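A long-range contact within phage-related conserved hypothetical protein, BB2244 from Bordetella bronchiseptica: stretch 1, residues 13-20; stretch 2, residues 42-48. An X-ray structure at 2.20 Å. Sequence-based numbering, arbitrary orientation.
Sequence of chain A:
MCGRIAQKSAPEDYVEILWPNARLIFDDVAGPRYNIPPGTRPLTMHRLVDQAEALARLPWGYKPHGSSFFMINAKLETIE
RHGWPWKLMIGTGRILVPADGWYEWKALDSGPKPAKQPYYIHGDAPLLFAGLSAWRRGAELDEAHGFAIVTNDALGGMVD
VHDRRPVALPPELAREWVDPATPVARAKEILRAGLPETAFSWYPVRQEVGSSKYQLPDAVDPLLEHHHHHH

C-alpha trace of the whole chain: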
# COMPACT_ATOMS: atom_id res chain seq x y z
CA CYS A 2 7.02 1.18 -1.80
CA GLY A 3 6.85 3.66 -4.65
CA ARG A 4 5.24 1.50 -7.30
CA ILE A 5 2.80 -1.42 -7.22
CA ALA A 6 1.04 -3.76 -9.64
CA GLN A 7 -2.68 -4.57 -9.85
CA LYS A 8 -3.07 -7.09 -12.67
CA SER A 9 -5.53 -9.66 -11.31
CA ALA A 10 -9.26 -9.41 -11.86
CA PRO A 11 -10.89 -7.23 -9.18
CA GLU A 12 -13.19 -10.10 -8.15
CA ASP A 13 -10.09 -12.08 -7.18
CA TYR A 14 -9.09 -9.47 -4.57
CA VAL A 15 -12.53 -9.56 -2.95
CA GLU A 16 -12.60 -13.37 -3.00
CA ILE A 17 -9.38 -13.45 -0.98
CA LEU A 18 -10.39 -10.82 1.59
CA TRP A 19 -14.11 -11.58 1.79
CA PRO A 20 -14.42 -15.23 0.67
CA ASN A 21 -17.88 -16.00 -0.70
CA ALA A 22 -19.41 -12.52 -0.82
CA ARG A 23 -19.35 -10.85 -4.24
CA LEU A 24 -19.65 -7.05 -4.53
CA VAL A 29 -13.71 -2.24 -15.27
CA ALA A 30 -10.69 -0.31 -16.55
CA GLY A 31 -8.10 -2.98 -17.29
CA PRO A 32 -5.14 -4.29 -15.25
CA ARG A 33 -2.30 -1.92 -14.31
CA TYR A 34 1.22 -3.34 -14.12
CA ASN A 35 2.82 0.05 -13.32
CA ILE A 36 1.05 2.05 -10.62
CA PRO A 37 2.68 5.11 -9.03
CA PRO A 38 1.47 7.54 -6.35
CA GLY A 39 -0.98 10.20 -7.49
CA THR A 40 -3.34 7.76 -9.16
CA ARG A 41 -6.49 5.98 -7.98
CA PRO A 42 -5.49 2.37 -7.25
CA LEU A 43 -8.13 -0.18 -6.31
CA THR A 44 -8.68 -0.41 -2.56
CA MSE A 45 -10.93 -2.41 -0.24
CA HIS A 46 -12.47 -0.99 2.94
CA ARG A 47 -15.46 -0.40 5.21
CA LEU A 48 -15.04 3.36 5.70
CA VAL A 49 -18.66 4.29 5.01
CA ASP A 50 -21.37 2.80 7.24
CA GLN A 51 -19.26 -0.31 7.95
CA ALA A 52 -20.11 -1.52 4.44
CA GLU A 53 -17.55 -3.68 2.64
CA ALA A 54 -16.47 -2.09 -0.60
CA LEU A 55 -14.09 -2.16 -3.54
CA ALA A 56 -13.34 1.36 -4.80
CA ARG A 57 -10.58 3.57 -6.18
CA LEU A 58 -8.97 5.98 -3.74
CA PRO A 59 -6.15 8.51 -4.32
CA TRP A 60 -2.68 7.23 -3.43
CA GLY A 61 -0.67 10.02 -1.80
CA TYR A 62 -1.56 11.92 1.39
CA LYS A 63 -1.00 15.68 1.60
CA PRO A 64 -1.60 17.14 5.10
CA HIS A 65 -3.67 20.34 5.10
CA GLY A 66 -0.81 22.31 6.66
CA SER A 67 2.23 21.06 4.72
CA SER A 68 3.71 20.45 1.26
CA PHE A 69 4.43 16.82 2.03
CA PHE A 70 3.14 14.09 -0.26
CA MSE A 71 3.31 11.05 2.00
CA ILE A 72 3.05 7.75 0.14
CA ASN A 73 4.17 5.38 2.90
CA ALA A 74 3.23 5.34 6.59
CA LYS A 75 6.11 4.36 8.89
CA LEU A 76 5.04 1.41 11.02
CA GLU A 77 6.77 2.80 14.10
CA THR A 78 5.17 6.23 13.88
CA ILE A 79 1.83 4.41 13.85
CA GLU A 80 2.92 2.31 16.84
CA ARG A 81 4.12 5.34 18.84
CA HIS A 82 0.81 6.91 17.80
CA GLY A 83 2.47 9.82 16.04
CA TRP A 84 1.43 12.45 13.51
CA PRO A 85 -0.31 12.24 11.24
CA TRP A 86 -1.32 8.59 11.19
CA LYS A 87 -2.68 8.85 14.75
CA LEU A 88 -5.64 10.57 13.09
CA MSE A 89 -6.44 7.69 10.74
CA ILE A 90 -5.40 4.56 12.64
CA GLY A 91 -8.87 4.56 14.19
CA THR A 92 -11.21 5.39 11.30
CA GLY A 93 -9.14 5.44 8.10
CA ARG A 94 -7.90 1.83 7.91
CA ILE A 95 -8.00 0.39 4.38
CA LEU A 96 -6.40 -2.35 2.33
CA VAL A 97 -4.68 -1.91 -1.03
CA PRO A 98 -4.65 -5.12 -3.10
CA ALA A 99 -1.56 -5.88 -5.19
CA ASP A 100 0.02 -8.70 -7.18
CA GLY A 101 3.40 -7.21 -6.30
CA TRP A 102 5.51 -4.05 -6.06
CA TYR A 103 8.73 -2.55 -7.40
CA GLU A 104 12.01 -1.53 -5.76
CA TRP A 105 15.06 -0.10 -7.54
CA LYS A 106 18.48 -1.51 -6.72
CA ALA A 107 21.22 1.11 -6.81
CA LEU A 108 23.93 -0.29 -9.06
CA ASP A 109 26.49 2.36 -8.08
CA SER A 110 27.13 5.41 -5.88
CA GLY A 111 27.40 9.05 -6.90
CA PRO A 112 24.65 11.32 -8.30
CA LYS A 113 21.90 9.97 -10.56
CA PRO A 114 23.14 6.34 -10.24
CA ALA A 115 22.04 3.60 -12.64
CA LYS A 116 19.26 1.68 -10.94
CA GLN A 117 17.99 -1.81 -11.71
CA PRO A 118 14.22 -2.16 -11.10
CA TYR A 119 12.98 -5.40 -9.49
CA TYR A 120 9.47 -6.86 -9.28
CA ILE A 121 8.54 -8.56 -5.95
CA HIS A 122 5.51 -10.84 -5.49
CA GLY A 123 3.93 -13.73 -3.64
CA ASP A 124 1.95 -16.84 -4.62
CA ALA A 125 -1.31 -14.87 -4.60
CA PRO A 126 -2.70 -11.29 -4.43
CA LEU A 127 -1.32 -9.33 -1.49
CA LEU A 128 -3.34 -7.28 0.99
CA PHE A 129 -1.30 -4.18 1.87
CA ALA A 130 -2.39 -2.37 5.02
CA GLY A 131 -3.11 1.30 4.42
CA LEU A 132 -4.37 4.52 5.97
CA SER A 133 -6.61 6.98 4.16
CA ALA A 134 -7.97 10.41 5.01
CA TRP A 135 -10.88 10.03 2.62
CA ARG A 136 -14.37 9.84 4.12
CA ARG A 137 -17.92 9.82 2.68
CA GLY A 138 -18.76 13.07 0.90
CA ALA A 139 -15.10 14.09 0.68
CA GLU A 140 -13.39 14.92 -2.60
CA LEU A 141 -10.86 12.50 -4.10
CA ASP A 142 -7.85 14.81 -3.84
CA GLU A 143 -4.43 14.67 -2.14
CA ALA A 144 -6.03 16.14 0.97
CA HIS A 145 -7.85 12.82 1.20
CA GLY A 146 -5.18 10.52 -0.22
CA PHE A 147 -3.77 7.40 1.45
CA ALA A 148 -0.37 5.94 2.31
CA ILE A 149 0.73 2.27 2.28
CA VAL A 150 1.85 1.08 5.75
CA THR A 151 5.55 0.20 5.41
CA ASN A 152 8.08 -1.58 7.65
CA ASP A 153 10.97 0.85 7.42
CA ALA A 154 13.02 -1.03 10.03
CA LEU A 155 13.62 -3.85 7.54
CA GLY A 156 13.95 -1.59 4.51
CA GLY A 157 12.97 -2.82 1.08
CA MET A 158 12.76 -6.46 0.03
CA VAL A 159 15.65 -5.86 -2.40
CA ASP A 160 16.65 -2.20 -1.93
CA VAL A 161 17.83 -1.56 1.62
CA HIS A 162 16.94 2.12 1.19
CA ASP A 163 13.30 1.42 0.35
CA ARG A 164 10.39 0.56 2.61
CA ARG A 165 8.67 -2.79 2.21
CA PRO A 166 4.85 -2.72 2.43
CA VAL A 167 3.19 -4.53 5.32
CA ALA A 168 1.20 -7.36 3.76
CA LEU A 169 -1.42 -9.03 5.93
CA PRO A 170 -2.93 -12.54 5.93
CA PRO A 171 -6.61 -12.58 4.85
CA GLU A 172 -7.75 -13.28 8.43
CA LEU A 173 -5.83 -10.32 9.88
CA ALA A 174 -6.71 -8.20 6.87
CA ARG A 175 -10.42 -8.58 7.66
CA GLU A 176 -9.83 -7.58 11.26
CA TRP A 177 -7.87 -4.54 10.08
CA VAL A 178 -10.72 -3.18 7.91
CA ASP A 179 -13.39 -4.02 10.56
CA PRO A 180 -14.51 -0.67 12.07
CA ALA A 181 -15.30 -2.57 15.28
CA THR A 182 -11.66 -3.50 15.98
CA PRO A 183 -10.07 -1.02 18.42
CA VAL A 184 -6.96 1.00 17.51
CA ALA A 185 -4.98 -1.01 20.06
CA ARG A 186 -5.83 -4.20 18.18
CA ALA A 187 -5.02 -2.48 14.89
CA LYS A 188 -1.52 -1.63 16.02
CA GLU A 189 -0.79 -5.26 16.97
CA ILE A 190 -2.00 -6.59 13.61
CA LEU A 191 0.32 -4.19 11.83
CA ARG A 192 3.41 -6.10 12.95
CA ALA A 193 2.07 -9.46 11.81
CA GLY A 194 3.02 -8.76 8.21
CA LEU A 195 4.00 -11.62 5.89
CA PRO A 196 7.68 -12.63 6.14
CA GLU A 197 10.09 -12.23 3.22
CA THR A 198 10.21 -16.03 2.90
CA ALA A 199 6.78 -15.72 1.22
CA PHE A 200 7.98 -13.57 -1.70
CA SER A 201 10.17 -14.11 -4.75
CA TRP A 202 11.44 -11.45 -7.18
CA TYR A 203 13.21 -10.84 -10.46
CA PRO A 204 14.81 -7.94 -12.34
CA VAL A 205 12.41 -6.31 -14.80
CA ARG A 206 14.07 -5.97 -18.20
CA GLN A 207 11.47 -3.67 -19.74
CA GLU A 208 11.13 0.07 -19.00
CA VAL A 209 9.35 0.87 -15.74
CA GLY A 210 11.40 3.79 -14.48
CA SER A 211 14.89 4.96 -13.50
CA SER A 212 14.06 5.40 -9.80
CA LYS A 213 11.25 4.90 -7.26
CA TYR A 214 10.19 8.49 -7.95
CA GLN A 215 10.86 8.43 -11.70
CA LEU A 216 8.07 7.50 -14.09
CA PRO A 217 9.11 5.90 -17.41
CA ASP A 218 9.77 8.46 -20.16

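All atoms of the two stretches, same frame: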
# COMPACT_ATOMS: atom_id res chain seq x y z
N ASP A 13 -11.04 -11.21 -7.88
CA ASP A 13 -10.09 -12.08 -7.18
C ASP A 13 -9.65 -11.47 -5.85
O ASP A 13 -9.45 -12.20 -4.87
CB ASP A 13 -8.86 -12.37 -8.05
CG ASP A 13 -9.16 -13.31 -9.22
OD1 ASP A 13 -8.24 -13.55 -10.03
OD2 ASP A 13 -10.30 -13.80 -9.34
N TYR A 14 -9.51 -10.14 -5.80
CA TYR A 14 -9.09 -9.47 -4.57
C TYR A 14 -10.16 -9.62 -3.49
O TYR A 14 -9.86 -9.89 -2.33
CB TYR A 14 -8.84 -7.97 -4.80
CG TYR A 14 -7.68 -7.68 -5.74
CD1 TYR A 14 -6.50 -8.40 -5.67
CD2 TYR A 14 -7.78 -6.68 -6.71
CE1 TYR A 14 -5.45 -8.16 -6.54
CE2 TYR A 14 -6.73 -6.42 -7.58
CZ TYR A 14 -5.57 -7.17 -7.50
OH TYR A 14 -4.53 -6.95 -8.37
N VAL A 15 -11.42 -9.44 -3.88
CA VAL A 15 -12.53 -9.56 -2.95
C VAL A 15 -12.65 -11.00 -2.44
O VAL A 15 -12.86 -11.22 -1.25
CB VAL A 15 -13.85 -9.17 -3.63
CG1 VAL A 15 -15.03 -9.55 -2.74
CG2 VAL A 15 -13.85 -7.68 -3.92
N GLU A 16 -12.51 -11.96 -3.35
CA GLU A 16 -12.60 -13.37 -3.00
C GLU A 16 -11.59 -13.75 -1.92
O GLU A 16 -11.89 -14.56 -1.05
CB GLU A 16 -12.40 -14.22 -4.27
CG GLU A 16 -12.33 -15.74 -4.06
CD GLU A 16 -13.63 -16.36 -3.54
OE1 GLU A 16 -13.65 -17.59 -3.34
OE2 GLU A 16 -14.62 -15.63 -3.35
N ILE A 17 -10.41 -13.16 -1.97
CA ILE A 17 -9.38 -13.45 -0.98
C ILE A 17 -9.67 -12.79 0.37
O ILE A 17 -9.51 -13.41 1.42
CB ILE A 17 -7.99 -13.01 -1.47
CG1 ILE A 17 -7.60 -13.85 -2.68
CG2 ILE A 17 -6.97 -13.14 -0.34
CD1 ILE A 17 -6.23 -13.56 -3.21
N LEU A 18 -10.10 -11.53 0.34
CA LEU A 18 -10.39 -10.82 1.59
C LEU A 18 -11.74 -11.21 2.18
O LEU A 18 -11.86 -11.50 3.38
CB LEU A 18 -10.36 -9.30 1.36
CG LEU A 18 -10.73 -8.41 2.56
CD1 LEU A 18 -9.71 -8.61 3.68
CD2 LEU A 18 -10.76 -6.96 2.11
N TRP A 19 -12.77 -11.23 1.34
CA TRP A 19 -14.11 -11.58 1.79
C TRP A 19 -14.59 -12.81 1.02
O TRP A 19 -15.45 -12.70 0.15
CB TRP A 19 -15.07 -10.40 1.57
CG TRP A 19 -14.72 -9.19 2.37
CD1 TRP A 19 -14.55 -9.12 3.73
CD2 TRP A 19 -14.53 -7.85 1.87
NE1 TRP A 19 -14.29 -7.82 4.10
CE2 TRP A 19 -14.27 -7.03 2.98
CE3 TRP A 19 -14.57 -7.28 0.60
CZ2 TRP A 19 -14.04 -5.65 2.86
CZ3 TRP A 19 -14.35 -5.90 0.47
CH2 TRP A 19 -14.08 -5.11 1.60
N PRO A 20 -14.04 -13.99 1.35
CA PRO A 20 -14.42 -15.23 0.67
C PRO A 20 -15.93 -15.42 0.63
O PRO A 20 -16.61 -15.23 1.64
CB PRO A 20 -13.72 -16.31 1.50
CG PRO A 20 -12.50 -15.60 1.99
CD PRO A 20 -13.06 -14.26 2.41
N PRO A 42 -5.56 3.83 -7.23
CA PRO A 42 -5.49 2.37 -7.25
C PRO A 42 -6.71 1.76 -6.59
O PRO A 42 -7.37 2.40 -5.78
CB PRO A 42 -4.22 2.06 -6.45
CG PRO A 42 -3.46 3.37 -6.41
CD PRO A 42 -4.55 4.39 -6.32
N LEU A 43 -7.01 0.51 -6.93
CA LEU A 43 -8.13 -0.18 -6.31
C LEU A 43 -7.82 -0.35 -4.84
O LEU A 43 -6.67 -0.57 -4.47
CB LEU A 43 -8.30 -1.57 -6.91
CG LEU A 43 -9.04 -1.67 -8.24
CD1 LEU A 43 -8.89 -3.06 -8.81
CD2 LEU A 43 -10.52 -1.33 -8.01
N THR A 44 -8.84 -0.23 -4.00
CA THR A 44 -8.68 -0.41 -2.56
C THR A 44 -9.94 -1.10 -2.03
O THR A 44 -11.00 -1.04 -2.65
CB THR A 44 -8.51 0.93 -1.76
OG1 THR A 44 -9.78 1.56 -1.59
CG2 THR A 44 -7.57 1.88 -2.48
N MSE A 45 -9.81 -1.75 -0.89
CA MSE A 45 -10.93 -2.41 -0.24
C MSE A 45 -11.02 -1.85 1.17
O MSE A 45 -10.00 -1.67 1.83
CB MSE A 45 -10.73 -3.92 -0.24
CG MSE A 45 -10.71 -4.48 -1.66
SE MSE A 45 -10.78 -6.40 -1.76
CE MSE A 45 -8.95 -6.76 -1.37
N HIS A 46 -12.25 -1.57 1.62
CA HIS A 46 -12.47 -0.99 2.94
C HIS A 46 -13.93 -0.98 3.39
O HIS A 46 -14.83 -1.36 2.65
CB HIS A 46 -11.96 0.45 2.95
CG HIS A 46 -12.71 1.35 2.02
ND1 HIS A 46 -14.02 1.72 2.24
CD2 HIS A 46 -12.35 1.94 0.85
CE1 HIS A 46 -14.44 2.50 1.25
NE2 HIS A 46 -13.44 2.64 0.40
N ARG A 47 -14.13 -0.51 4.62
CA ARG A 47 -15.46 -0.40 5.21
C ARG A 47 -15.52 0.97 5.89
O ARG A 47 -15.97 1.10 7.04
CB ARG A 47 -15.67 -1.52 6.23
CG ARG A 47 -15.43 -2.89 5.62
CD ARG A 47 -15.58 -4.00 6.64
NE ARG A 47 -16.93 -4.08 7.19
CZ ARG A 47 -17.26 -4.91 8.18
NH1 ARG A 47 -18.50 -4.94 8.64
NH2 ARG A 47 -16.34 -5.70 8.71
N LEU A 48 -15.08 2.00 5.17
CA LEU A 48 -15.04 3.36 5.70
C LEU A 48 -16.39 4.06 5.82
O LEU A 48 -16.57 4.95 6.65
CB LEU A 48 -14.11 4.21 4.85
CG LEU A 48 -12.68 3.69 4.76
CD1 LEU A 48 -11.85 4.58 3.83
CD2 LEU A 48 -12.08 3.64 6.14

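Residues 13-18 form the last part of a helix that begins earlier in the chain. Residues 43-46 form a strand. The two axes run in roughly the same direction, 27° apart, and approach to 10.0 Å. Side chains fill this gap, and no hydrogen bond crosses it. The contact is almost wholly apolar and buries 322 Å², both sides summed.

Asp 13 does not reach the strand.

Tyr 14 points toward the strand. The edge of its ring meets Leu 43, with Tyr 14 CE2 4.2 Å from Leu 43 CD1. Tyr 14 CB lies 3.6 Å from CE of Met 45, a selenomethionine. The same methyl carbon, Met 45 CE, sits 3.4 Å from Tyr 14 O, a van der Waals contact; that oxygen accepts a hydrogen bond from Leu 18 N at 3.1 Å. The Tyr 14 hydroxyl is hydrogen-bonded elsewhere in the structure.

Val 15 is the residue nearest Met 45 in the backbone register, with CA atoms 7.8 Å apart. Its CB points sideways, yet Val 15 CG2 still comes within 4.0 Å of Met 45 SE.

Glu 16 points away, and Ile 17 makes no contact. One helical turn after Tyr 14, Leu 18 points toward the strand again. Leu 18 CD2 packs 3.8 Å from Met 45 CB.

Trp 19 leaves helical geometry, but its N still bonds to Val 15 O at 2.6 Å. Its indole reaches toward the strand. Trp 19 CH2 is 4.0 Å from Met 45 CB, and Trp 19 CZ2 is 4.1 Å from Arg 47 CG, an aliphatic carbon. Met 45 SE is 5.0 Å from the centroid of the Trp 19 six-membered ring, oblique to it, a sulfur-aromatic type contact made here by selenium. Met 45 thus touches four residues of stretch 1 and is the centre of the contact. Its polarisable side chain packs against these mainly apolar groups by dispersion.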